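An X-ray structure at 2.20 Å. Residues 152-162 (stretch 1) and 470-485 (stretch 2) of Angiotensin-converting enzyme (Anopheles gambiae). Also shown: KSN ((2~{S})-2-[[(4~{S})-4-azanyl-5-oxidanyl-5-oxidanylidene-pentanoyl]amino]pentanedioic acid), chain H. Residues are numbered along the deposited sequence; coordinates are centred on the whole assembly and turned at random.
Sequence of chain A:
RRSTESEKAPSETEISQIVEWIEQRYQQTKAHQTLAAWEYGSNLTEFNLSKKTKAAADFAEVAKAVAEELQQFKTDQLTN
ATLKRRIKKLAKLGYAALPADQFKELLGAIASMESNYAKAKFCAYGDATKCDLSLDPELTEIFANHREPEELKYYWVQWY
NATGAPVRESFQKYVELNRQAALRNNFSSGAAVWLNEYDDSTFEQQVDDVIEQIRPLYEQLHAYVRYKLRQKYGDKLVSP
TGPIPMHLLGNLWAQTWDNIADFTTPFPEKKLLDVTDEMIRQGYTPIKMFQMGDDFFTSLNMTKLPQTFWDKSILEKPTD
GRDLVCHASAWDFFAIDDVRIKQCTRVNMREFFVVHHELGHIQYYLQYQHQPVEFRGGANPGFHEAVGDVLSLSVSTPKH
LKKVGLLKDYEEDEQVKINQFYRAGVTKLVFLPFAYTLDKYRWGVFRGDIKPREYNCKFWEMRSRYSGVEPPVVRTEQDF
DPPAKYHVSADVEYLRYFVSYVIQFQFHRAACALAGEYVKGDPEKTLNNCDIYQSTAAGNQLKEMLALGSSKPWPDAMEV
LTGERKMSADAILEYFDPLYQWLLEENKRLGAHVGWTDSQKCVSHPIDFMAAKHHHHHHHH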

ATOM      1  N   LEU A 152     -25.217   3.254  -1.094  1.00 41.74           N
ATOM      2  CA  LEU A 152     -23.910   2.637  -1.286  1.00 42.72           C
ATOM      3  C   LEU A 152     -23.850   1.864  -2.599  1.00 40.64           C
ATOM      4  O   LEU A 152     -22.863   1.952  -3.334  1.00 37.62           O
ATOM      5  N   LYS A 153     -24.906   1.123  -2.926  1.00 40.44           N
ATOM      6  CA  LYS A 153     -24.894   0.348  -4.162  1.00 40.65           C
ATOM      7  C   LYS A 153     -24.828   1.255  -5.391  1.00 40.51           C
ATOM      8  O   LYS A 153     -24.050   1.000  -6.323  1.00 37.66           O
ATOM      9  N   TYR A 154     -25.606   2.338  -5.397  1.00 42.22           N
ATOM     10  CA  TYR A 154     -25.547   3.301  -6.496  1.00 42.47           C
ATOM     11  C   TYR A 154     -24.123   3.807  -6.702  1.00 41.88           C
ATOM     12  O   TYR A 154     -23.592   3.771  -7.817  1.00 41.93           O
ATOM     13  N   TYR A 155     -23.465   4.255  -5.634  1.00 41.32           N
ATOM     14  CA  TYR A 155     -22.133   4.809  -5.830  1.00 41.01           C
ATOM     15  C   TYR A 155     -21.135   3.733  -6.215  1.00 38.11           C
ATOM     16  O   TYR A 155     -20.196   3.991  -6.969  1.00 37.03           O
ATOM     17  N   TRP A 156     -21.280   2.529  -5.662  1.00 40.43           N
ATOM     18  CA  TRP A 156     -20.394   1.434  -6.065  1.00 38.87           C
ATOM     19  C   TRP A 156     -20.505   1.200  -7.566  1.00 37.38           C
ATOM     20  O   TRP A 156     -19.495   1.175  -8.281  1.00 36.38           O
ATOM     21  N   VAL A 157     -21.743   1.099  -8.066  1.00 37.22           N
ATOM     22  CA  VAL A 157     -21.984   0.885  -9.493  1.00 37.47           C
ATOM     23  C   VAL A 157     -21.453   2.047 -10.331  1.00 39.23           C
ATOM     24  O   VAL A 157     -20.811   1.841 -11.370  1.00 39.39           O
ATOM     25  N   GLN A 158     -21.737   3.284  -9.911  1.00 40.10           N
ATOM     26  CA  GLN A 158     -21.192   4.451 -10.598  1.00 40.33           C
ATOM     27  C   GLN A 158     -19.674   4.383 -10.687  1.00 40.68           C
ATOM     28  O   GLN A 158     -19.091   4.565 -11.763  1.00 40.81           O
ATOM     29  N   TRP A 159     -19.014   4.124  -9.557  1.00 39.13           N
ATOM     30  CA  TRP A 159     -17.558   4.161  -9.535  1.00 38.58           C
ATOM     31  C   TRP A 159     -16.965   3.140 -10.498  1.00 39.93           C
ATOM     32  O   TRP A 159     -16.106   3.475 -11.326  1.00 41.22           O
ATOM     33  N   TYR A 160     -17.390   1.878 -10.382  1.00 39.43           N
ATOM     34  CA  TYR A 160     -16.809   0.798 -11.168  1.00 38.64           C
ATOM     35  C   TYR A 160     -17.165   0.935 -12.647  1.00 38.59           C
ATOM     36  O   TYR A 160     -16.344   0.627 -13.513  1.00 38.94           O
ATOM     37  N   ASN A 161     -18.381   1.386 -12.964  1.00 39.52           N
ATOM     38  CA  ASN A 161     -18.733   1.565 -14.373  1.00 39.95           C
ATOM     39  C   ASN A 161     -17.870   2.654 -15.021  1.00 40.13           C
ATOM     40  O   ASN A 161     -17.592   2.590 -16.216  1.00 40.83           O
ATOM     41  N   ALA A 162     -17.404   3.631 -14.249  1.00 40.59           N
ATOM     42  CA  ALA A 162     -16.648   4.747 -14.790  1.00 40.90           C
ATOM     43  C   ALA A 162     -15.140   4.512 -14.827  1.00 42.76           C
ATOM     44  O   ALA A 162     -14.465   5.063 -15.714  1.00 42.93           O
ATOM     45  N   GLU A 470     -18.124  -9.897  -2.382  1.00 34.49           N
ATOM     46  CA  GLU A 470     -18.664  -9.933  -3.737  1.00 35.72           C
ATOM     47  C   GLU A 470     -19.290  -8.588  -4.081  1.00 35.64           C
ATOM     48  O   GLU A 470     -19.737  -7.855  -3.191  1.00 33.77           O
ATOM     49  N   PRO A 471     -19.401  -8.271  -5.369  1.00 36.89           N
ATOM     50  CA  PRO A 471     -20.109  -7.073  -5.798  1.00 37.64           C
ATOM     51  C   PRO A 471     -21.545  -7.049  -5.310  1.00 38.27           C
ATOM     52  O   PRO A 471     -22.164  -8.099  -5.087  1.00 36.07           O
ATOM     53  N   PRO A 472     -22.132  -5.850  -5.204  1.00 38.62           N
ATOM     54  CA  PRO A 472     -23.532  -5.731  -4.789  1.00 38.14           C
ATOM     55  C   PRO A 472     -24.541  -6.024  -5.890  1.00 40.10           C
ATOM     56  O   PRO A 472     -25.744  -6.101  -5.605  1.00 40.13           O
ATOM     57  N   VAL A 473     -24.104  -6.124  -7.143  1.00 40.04           N
ATOM     58  CA  VAL A 473     -24.968  -6.406  -8.281  1.00 40.39           C
ATOM     59  C   VAL A 473     -24.241  -7.429  -9.141  1.00 42.57           C
ATOM     60  O   VAL A 473     -23.028  -7.623  -9.022  1.00 41.86           O
ATOM     61  N   VAL A 474     -24.981  -8.043 -10.059  1.00 41.84           N
ATOM     62  CA  VAL A 474     -24.379  -8.982 -10.988  1.00 43.25           C
ATOM     63  C   VAL A 474     -23.474  -8.237 -11.955  1.00 42.18           C
ATOM     64  O   VAL A 474     -23.872  -7.217 -12.525  1.00 43.56           O
ATOM     65  N   ARG A 475     -22.249  -8.732 -12.126  1.00 41.68           N
ATOM     66  CA  ARG A 475     -21.313  -8.247 -13.137  1.00 43.69           C
ATOM     67  C   ARG A 475     -21.185  -9.278 -14.263  1.00 45.49           C
ATOM     68  O   ARG A 475     -21.525 -10.455 -14.094  1.00 46.90           O
ATOM     69  N   THR A 476     -20.659  -8.833 -15.407  1.00 44.61           N
ATOM     70  CA  THR A 476     -20.465  -9.694 -16.571  1.00 46.30           C
ATOM     71  C   THR A 476     -19.098  -9.409 -17.183  1.00 47.11           C
ATOM     72  O   THR A 476     -18.365  -8.516 -16.729  1.00 47.00           O
ATOM     73  N   GLU A 477     -18.757 -10.150 -18.248  1.00 45.41           N
ATOM     74  CA  GLU A 477     -17.528  -9.854 -18.972  1.00 44.96           C
ATOM     75  C   GLU A 477     -17.618  -8.558 -19.769  1.00 46.31           C
ATOM     76  O   GLU A 477     -16.587  -8.075 -20.237  1.00 46.60           O
ATOM     77  N   GLN A 478     -18.802  -7.967 -19.914  1.00 47.22           N
ATOM     78  CA  GLN A 478     -18.873  -6.630 -20.494  1.00 49.74           C
ATOM     79  C   GLN A 478     -18.373  -5.574 -19.513  1.00 47.73           C
ATOM     80  O   GLN A 478     -17.943  -4.500 -19.940  1.00 46.90           O
ATOM     81  N   ASP A 479     -18.452  -5.849 -18.206  1.00 46.64           N
ATOM     82  CA  ASP A 479     -17.764  -5.053 -17.207  1.00 45.25           C
ATOM     83  C   ASP A 479     -16.294  -5.448 -17.193  1.00 44.25           C
ATOM     84  O   ASP A 479     -15.919  -6.521 -17.674  1.00 45.00           O
ATOM     85  N   PHE A 480     -15.451  -4.552 -16.669  1.00 41.52           N
ATOM     86  CA  PHE A 480     -14.040  -4.911 -16.482  1.00 41.84           C
ATOM     87  C   PHE A 480     -13.513  -4.123 -15.271  1.00 40.57           C
ATOM     88  O   PHE A 480     -13.050  -2.988 -15.397  1.00 41.64           O
ATOM     89  N   ASP A 481     -13.567  -4.755 -14.117  1.00 38.58           N
ATOM     90  CA  ASP A 481     -13.539  -4.041 -12.853  1.00 39.68           C
ATOM     91  C   ASP A 481     -12.176  -3.833 -12.192  1.00 38.84           C
ATOM     92  O   ASP A 481     -12.046  -2.929 -11.361  1.00 37.85           O
ATOM     93  N   PRO A 482     -11.143  -4.591 -12.540  1.00 40.00           N
ATOM     94  CA  PRO A 482      -9.823  -4.417 -11.872  1.00 39.97           C
ATOM     95  C   PRO A 482      -9.292  -2.994 -11.913  1.00 38.80           C
ATOM     96  O   PRO A 482      -8.692  -2.535 -10.926  1.00 38.82           O
ATOM     97  N   PRO A 483      -9.452  -2.259 -13.016  1.00 39.12           N
ATOM     98  CA  PRO A 483      -8.853  -0.904 -13.068  1.00 40.02           C
ATOM     99  C   PRO A 483      -9.525   0.109 -12.144  1.00 39.41           C
ATOM    100  O   PRO A 483      -8.994   1.212 -11.980  1.00 38.05           O
ATOM    101  N   ALA A 484     -10.677  -0.230 -11.556  1.00 39.74           N
ATOM    102  CA  ALA A 484     -11.322   0.601 -10.552  1.00 39.02           C
ATOM    103  C   ALA A 484     -10.488   0.758  -9.288  1.00 37.67           C
ATOM    104  O   ALA A 484     -10.895   1.468  -8.370  1.00 39.97           O
ATOM    105  N   LYS A 485      -9.347   0.085  -9.216  1.00 37.70           N
ATOM    106  CA  LYS A 485      -8.425   0.186  -8.084  1.00 39.29           C
ATOM    107  C   LYS A 485      -7.186   0.929  -8.564  1.00 40.33           C
ATOM    108  O   LYS A 485      -6.622   0.574  -9.612  1.00 40.34           O
TER

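What does the helix offer the proline end of the second stretch? Trp 156, which covers the most surface, points toward it with chi1 t. Its indole lies flat against Pro 472, whose CD sits 3.5 Å from the centroid of the six-membered ring of Trp 156, a CH-pi contact. Pro 471 CB adds an apolar contact to Trp 156 CH2 at 3.7 Å. About one turn earlier, Lys 153 (chi1 t) lays its aliphatic chain on Val 473, CD to CG1 at 3.6 Å.

How does Ala 484 cover so much surface? It points toward the helix, and its CB rests over the ring face of Tyr 160 (chi1 m), 3.5 Å from CD2 of Tyr 160. Its carbonyl serves too: Trp 159 NE1 donates to Ala 484 O at 3.0 Å, so the buried indole (chi1 t) is satisfied.

What holds the charge of Arg 475 in place? With chi1 to chi3 all m, it gives NH1 and NH2 to Asn 161 OD1, at 3.1 and 3.2 Å, while Arg 475 NE and NH2 grip Asp 481 OD2 and OD1 at 2.9 and 2.7 Å in a salt bridge.

Does water help? One water donates to Tyr 160 O and Asp 481 OD1 and accepts from Phe 480 N, bridging the stretches. Lys 485, its end leading away from the helix, hydrogen-bonds KSN through NZ to O19 of KSN at 2.9 Å.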

ATOM      1  CB  LEU A 152     -23.609   1.723  -0.102  1.00 41.58           C
ATOM      2  CG  LEU A 152     -23.448   2.491   1.210  1.00 41.36           C
ATOM      3  CD1 LEU A 152     -23.574   1.518   2.362  1.00 41.66           C
ATOM      4  CD2 LEU A 152     -22.123   3.184   1.250  1.00 39.80           C
ATOM      5  CB  LYS A 153     -26.123  -0.557  -4.206  1.00 41.78           C
ATOM      6  CG  LYS A 153     -26.391  -1.146  -5.554  1.00 41.89           C
ATOM      7  CD  LYS A 153     -27.302  -2.350  -5.449  1.00 47.37           C
ATOM      8  CE  LYS A 153     -28.704  -1.969  -5.068  1.00 54.30           C
ATOM      9  NZ  LYS A 153     -29.409  -3.180  -4.521  1.00 58.27           N
ATOM     10  CB  TYR A 154     -26.508   4.474  -6.226  1.00 44.17           C
ATOM     11  CG  TYR A 154     -26.261   5.714  -7.084  1.00 46.07           C
ATOM     12  CD1 TYR A 154     -26.793   5.816  -8.356  1.00 45.62           C
ATOM     13  CD2 TYR A 154     -25.498   6.776  -6.606  1.00 45.71           C
ATOM     14  CE1 TYR A 154     -26.570   6.938  -9.137  1.00 46.18           C
ATOM     15  CE2 TYR A 154     -25.273   7.899  -7.375  1.00 47.47           C
ATOM     16  CZ  TYR A 154     -25.819   7.977  -8.645  1.00 47.61           C
ATOM     17  OH  TYR A 154     -25.591   9.101  -9.428  1.00 47.26           O
ATOM     18  CB  TYR A 155     -21.658   5.554  -4.588  1.00 40.55           C
ATOM     19  CG  TYR A 155     -22.349   6.895  -4.381  1.00 44.92           C
ATOM     20  CD1 TYR A 155     -22.137   7.976  -5.251  1.00 44.47           C
ATOM     21  CD2 TYR A 155     -23.211   7.085  -3.304  1.00 43.97           C
ATOM     22  CE1 TYR A 155     -22.773   9.194  -5.050  1.00 44.77           C
ATOM     23  CE2 TYR A 155     -23.852   8.284  -3.109  1.00 44.58           C
ATOM     24  CZ  TYR A 155     -23.630   9.340  -3.970  1.00 45.36           C
ATOM     25  OH  TYR A 155     -24.284  10.526  -3.730  1.00 44.90           O
ATOM     26  CB  TRP A 156     -20.736   0.174  -5.276  1.00 37.61           C
ATOM     27  CG  TRP A 156     -19.767  -0.951  -5.437  1.00 36.66           C
ATOM     28  CD1 TRP A 156     -18.844  -1.373  -4.524  1.00 37.86           C
ATOM     29  CD2 TRP A 156     -19.634  -1.818  -6.566  1.00 37.19           C
ATOM     30  NE1 TRP A 156     -18.138  -2.461  -5.020  1.00 36.24           N
ATOM     31  CE2 TRP A 156     -18.606  -2.748  -6.269  1.00 37.31           C
ATOM     32  CE3 TRP A 156     -20.284  -1.906  -7.808  1.00 39.19           C
ATOM     33  CZ2 TRP A 156     -18.197  -3.729  -7.174  1.00 37.51           C
ATOM     34  CZ3 TRP A 156     -19.874  -2.893  -8.714  1.00 37.29           C
ATOM     35  CH2 TRP A 156     -18.849  -3.792  -8.384  1.00 38.46           C
ATOM     36  CB  VAL A 157     -23.481   0.657  -9.750  1.00 41.79           C
ATOM     37  CG1 VAL A 157     -23.786   0.697 -11.261  1.00 41.11           C
ATOM     38  CG2 VAL A 157     -23.919  -0.676  -9.115  1.00 39.11           C
ATOM     39  CB  GLN A 158     -21.609   5.720  -9.865  1.00 43.01           C
ATOM     40  CG  GLN A 158     -23.085   6.037  -9.997  1.00 45.28           C
ATOM     41  CD  GLN A 158     -23.428   6.608 -11.346  1.00 50.70           C
ATOM     42  OE1 GLN A 158     -22.705   7.468 -11.883  1.00 52.32           O
ATOM     43  NE2 GLN A 158     -24.535   6.152 -11.909  1.00 49.26           N
ATOM     44  CB  TRP A 159     -17.031   3.912  -8.116  1.00 37.14           C
ATOM     45  CG  TRP A 159     -15.530   3.809  -8.119  1.00 39.92           C
ATOM     46  CD1 TRP A 159     -14.776   2.674  -8.039  1.00 39.64           C
ATOM     47  CD2 TRP A 159     -14.598   4.894  -8.262  1.00 40.25           C
ATOM     48  NE1 TRP A 159     -13.435   2.979  -8.122  1.00 38.15           N
ATOM     49  CE2 TRP A 159     -13.302   4.336  -8.246  1.00 39.27           C
ATOM     50  CE3 TRP A 159     -14.738   6.286  -8.389  1.00 40.24           C
ATOM     51  CZ2 TRP A 159     -12.158   5.118  -8.353  1.00 40.77           C
ATOM     52  CZ3 TRP A 159     -13.608   7.056  -8.499  1.00 40.52           C
ATOM     53  CH2 TRP A 159     -12.330   6.471  -8.492  1.00 42.79           C
ATOM     54  CB  TYR A 160     -17.281  -0.559 -10.612  1.00 36.73           C
ATOM     55  CG  TYR A 160     -16.501  -1.061  -9.412  1.00 36.87           C
ATOM     56  CD1 TYR A 160     -16.752  -0.560  -8.111  1.00 38.81           C
ATOM     57  CD2 TYR A 160     -15.478  -1.983  -9.566  1.00 36.57           C
ATOM     58  CE1 TYR A 160     -15.994  -0.985  -7.003  1.00 36.13           C
ATOM     59  CE2 TYR A 160     -14.718  -2.419  -8.463  1.00 37.28           C
ATOM     60  CZ  TYR A 160     -14.993  -1.936  -7.197  1.00 35.78           C
ATOM     61  OH  TYR A 160     -14.254  -2.405  -6.151  1.00 35.48           O
ATOM     62  CB  ASN A 161     -20.230   1.885 -14.533  1.00 40.94           C
ATOM     63  CG  ASN A 161     -21.121   0.616 -14.538  1.00 45.73           C
ATOM     64  OD1 ASN A 161     -20.809  -0.393 -13.870  1.00 46.90           O
ATOM     65  ND2 ASN A 161     -22.233   0.659 -15.283  1.00 52.26           N
ATOM     66  CB  ALA A 162     -16.937   6.013 -13.968  1.00 42.35           C
ATOM     67  CB  GLU A 470     -19.721 -11.050  -3.899  1.00 34.86           C
ATOM     68  CG  GLU A 470     -21.027 -10.795  -3.133  1.00 33.97           C
ATOM     69  CD  GLU A 470     -22.045 -11.932  -3.218  1.00 38.70           C
ATOM     70  OE1 GLU A 470     -21.672 -13.054  -3.693  1.00 39.69           O
ATOM     71  OE2 GLU A 470     -23.220 -11.701  -2.818  1.00 37.17           O
ATOM     72  CB  PRO A 471     -20.063  -7.167  -7.334  1.00 39.06           C
ATOM     73  CG  PRO A 471     -18.901  -8.045  -7.648  1.00 38.89           C
ATOM     74  CD  PRO A 471     -18.825  -9.014  -6.509  1.00 39.55           C
ATOM     75  CB  PRO A 472     -23.617  -4.262  -4.371  1.00 39.49           C
ATOM     76  CG  PRO A 472     -22.700  -3.598  -5.378  1.00 38.62           C
ATOM     77  CD  PRO A 472     -21.538  -4.538  -5.514  1.00 38.69           C
ATOM     78  CB  VAL A 473     -25.279  -5.157  -9.125  1.00 41.91           C
ATOM     79  CG1 VAL A 473     -26.056  -4.115  -8.317  1.00 41.55           C
ATOM     80  CG2 VAL A 473     -23.976  -4.582  -9.677  1.00 40.40           C
ATOM     81  CB  VAL A 474     -25.477  -9.760 -11.731  1.00 49.69           C
ATOM     82  CG1 VAL A 474     -24.882 -10.633 -12.820  1.00 47.59           C
ATOM     83  CG2 VAL A 474     -26.280 -10.598 -10.739  1.00 47.96           C
ATOM     84  CB  ARG A 475     -19.923  -7.958 -12.532  1.00 40.57           C
ATOM     85  CG  ARG A 475     -19.929  -7.075 -11.258  1.00 42.43           C
ATOM     86  CD  ARG A 475     -20.475  -5.675 -11.489  1.00 39.42           C
ATOM     87  NE  ARG A 475     -19.506  -4.791 -12.121  1.00 39.33           N
ATOM     88  CZ  ARG A 475     -19.810  -3.625 -12.668  1.00 41.11           C
ATOM     89  NH1 ARG A 475     -21.078  -3.226 -12.695  1.00 42.19           N
ATOM     90  NH2 ARG A 475     -18.858  -2.867 -13.206  1.00 39.06           N
ATOM     91  CB  THR A 476     -21.563  -9.479 -17.629  1.00 45.68           C
ATOM     92  OG1 THR A 476     -21.398  -8.186 -18.232  1.00 49.01           O
ATOM     93  CG2 THR A 476     -22.958  -9.590 -16.998  1.00 43.59           C
ATOM     94  CB  GLU A 477     -17.156 -10.994 -19.895  1.00 43.68           C
ATOM     95  CG  GLU A 477     -16.613 -12.213 -19.145  1.00 49.19           C
ATOM     96  CD  GLU A 477     -15.332 -11.899 -18.386  1.00 48.02           C
ATOM     97  OE1 GLU A 477     -14.698 -10.852 -18.673  1.00 48.14           O
ATOM     98  OE2 GLU A 477     -14.962 -12.682 -17.497  1.00 47.43           O
ATOM     99  CB  GLN A 478     -20.302  -6.301 -20.919  1.00 54.21           C
ATOM    100  CG  GLN A 478     -20.808  -7.162 -22.070  1.00 64.29           C
ATOM    101  CD  GLN A 478     -22.320  -7.285 -22.068  1.00 80.48           C
ATOM    102  OE1 GLN A 478     -22.864  -8.393 -22.137  1.00 84.19           O
ATOM    103  NE2 GLN A 478     -23.011  -6.141 -21.979  1.00 79.16           N
ATOM    104  CB  ASP A 479     -18.373  -5.262 -15.823  1.00 44.39           C
ATOM    105  CG  ASP A 479     -19.875  -5.055 -15.819  1.00 46.08           C
ATOM    106  OD1 ASP A 479     -20.329  -3.984 -16.276  1.00 47.98           O
ATOM    107  OD2 ASP A 479     -20.608  -5.978 -15.381  1.00 44.98           O
ATOM    108  CB  PHE A 480     -13.219  -4.645 -17.730  1.00 41.82           C
ATOM    109  CG  PHE A 480     -11.747  -4.878 -17.529  1.00 40.84           C
ATOM    110  CD1 PHE A 480     -11.291  -6.091 -17.095  1.00 39.93           C
ATOM    111  CD2 PHE A 480     -10.840  -3.880 -17.755  1.00 39.51           C
ATOM    112  CE1 PHE A 480      -9.950  -6.309 -16.889  1.00 41.71           C
ATOM    113  CE2 PHE A 480      -9.493  -4.096 -17.561  1.00 41.64           C
ATOM    114  CZ  PHE A 480      -9.047  -5.312 -17.126  1.00 40.27           C
ATOM    115  CB  ASP A 481     -14.487  -4.772 -11.890  1.00 38.63           C
ATOM    116  CG  ASP A 481     -15.946  -4.616 -12.292  1.00 40.57           C
ATOM    117  OD1 ASP A 481     -16.292  -3.474 -12.686  1.00 39.41           O
ATOM    118  OD2 ASP A 481     -16.733  -5.610 -12.219  1.00 38.50           O
ATOM    119  CB  PRO A 482      -8.912  -5.374 -12.657  1.00 37.90           C
ATOM    120  CG  PRO A 482      -9.875  -6.478 -13.026  1.00 38.99           C
ATOM    121  CD  PRO A 482     -11.147  -5.785 -13.410  1.00 38.47           C
ATOM    122  CB  PRO A 483      -9.009  -0.492 -14.545  1.00 38.89           C
ATOM    123  CG  PRO A 483      -9.216  -1.789 -15.276  1.00 42.10           C
ATOM    124  CD  PRO A 483      -9.999  -2.662 -14.319  1.00 40.12           C
ATOM    125  CB  ALA A 484     -12.686   0.013 -10.185  1.00 38.23           C
ATOM    126  CB  LYS A 485      -8.074  -1.202  -7.552  1.00 39.42           C
ATOM    127  CG  LYS A 485      -7.005  -1.248  -6.499  1.00 39.98           C
ATOM    128  CD  LYS A 485      -7.426  -0.544  -5.227  1.00 40.97           C
ATOM    129  CE  LYS A 485      -6.251  -0.429  -4.251  1.00 41.62           C
ATOM    130  NZ  LYS A 485      -6.493   0.607  -3.169  1.00 44.40           N
TER
HETATM  131  C10 KSN H 710       2.593   5.387  -5.700  0.62 54.97           C
HETATM  132  C13 KSN H 710       1.774   4.437  -1.224  0.62 46.66           C
HETATM  133  C17 KSN H 710      -4.038   1.507  -0.574  0.62 46.93           C
HETATM  134  C02 KSN H 710      -2.945   1.600   0.497  0.62 47.60           C
HETATM  135  C03 KSN H 710      -1.661   2.331   0.080  0.62 46.92           C
HETATM  136  C04 KSN H 710      -1.759   3.284  -1.100  0.62 46.80           C
HETATM  137  C05 KSN H 710      -1.395   4.760  -0.794  0.62 48.20           C
HETATM  138  C07 KSN H 710       0.705   4.760  -2.298  0.62 48.54           C
HETATM  139  C08 KSN H 710       1.246   5.559  -3.477  0.62 49.29           C
HETATM  140  C09 KSN H 710       2.246   4.761  -4.335  0.62 50.71           C
HETATM  141  N01 KSN H 710      -2.561   0.258   0.949  0.62 47.77           N
HETATM  142  N06 KSN H 710      -0.256   5.445  -1.423  0.62 47.43           N
HETATM  143  O11 KSN H 710       1.823   6.264  -6.202  0.62 55.14           O
HETATM  144  O12 KSN H 710       3.637   5.029  -6.347  0.62 56.73           O
HETATM  145  O14 KSN H 710       1.998   5.299  -0.329  0.62 46.20           O
HETATM  146  O15 KSN H 710       2.379   3.349  -1.196  0.62 46.88           O
HETATM  147  O16 KSN H 710      -2.105   5.395  -0.071  0.62 47.41           O
HETATM  148  O18 KSN H 710      -4.853   2.465  -0.665  0.62 47.97           O
HETATM  149  O19 KSN H 710      -4.183   0.535  -1.364  0.62 44.86           O
HETATM  150  O   HOH W   1     -16.278  -2.065 -15.215  1.00 38.82           O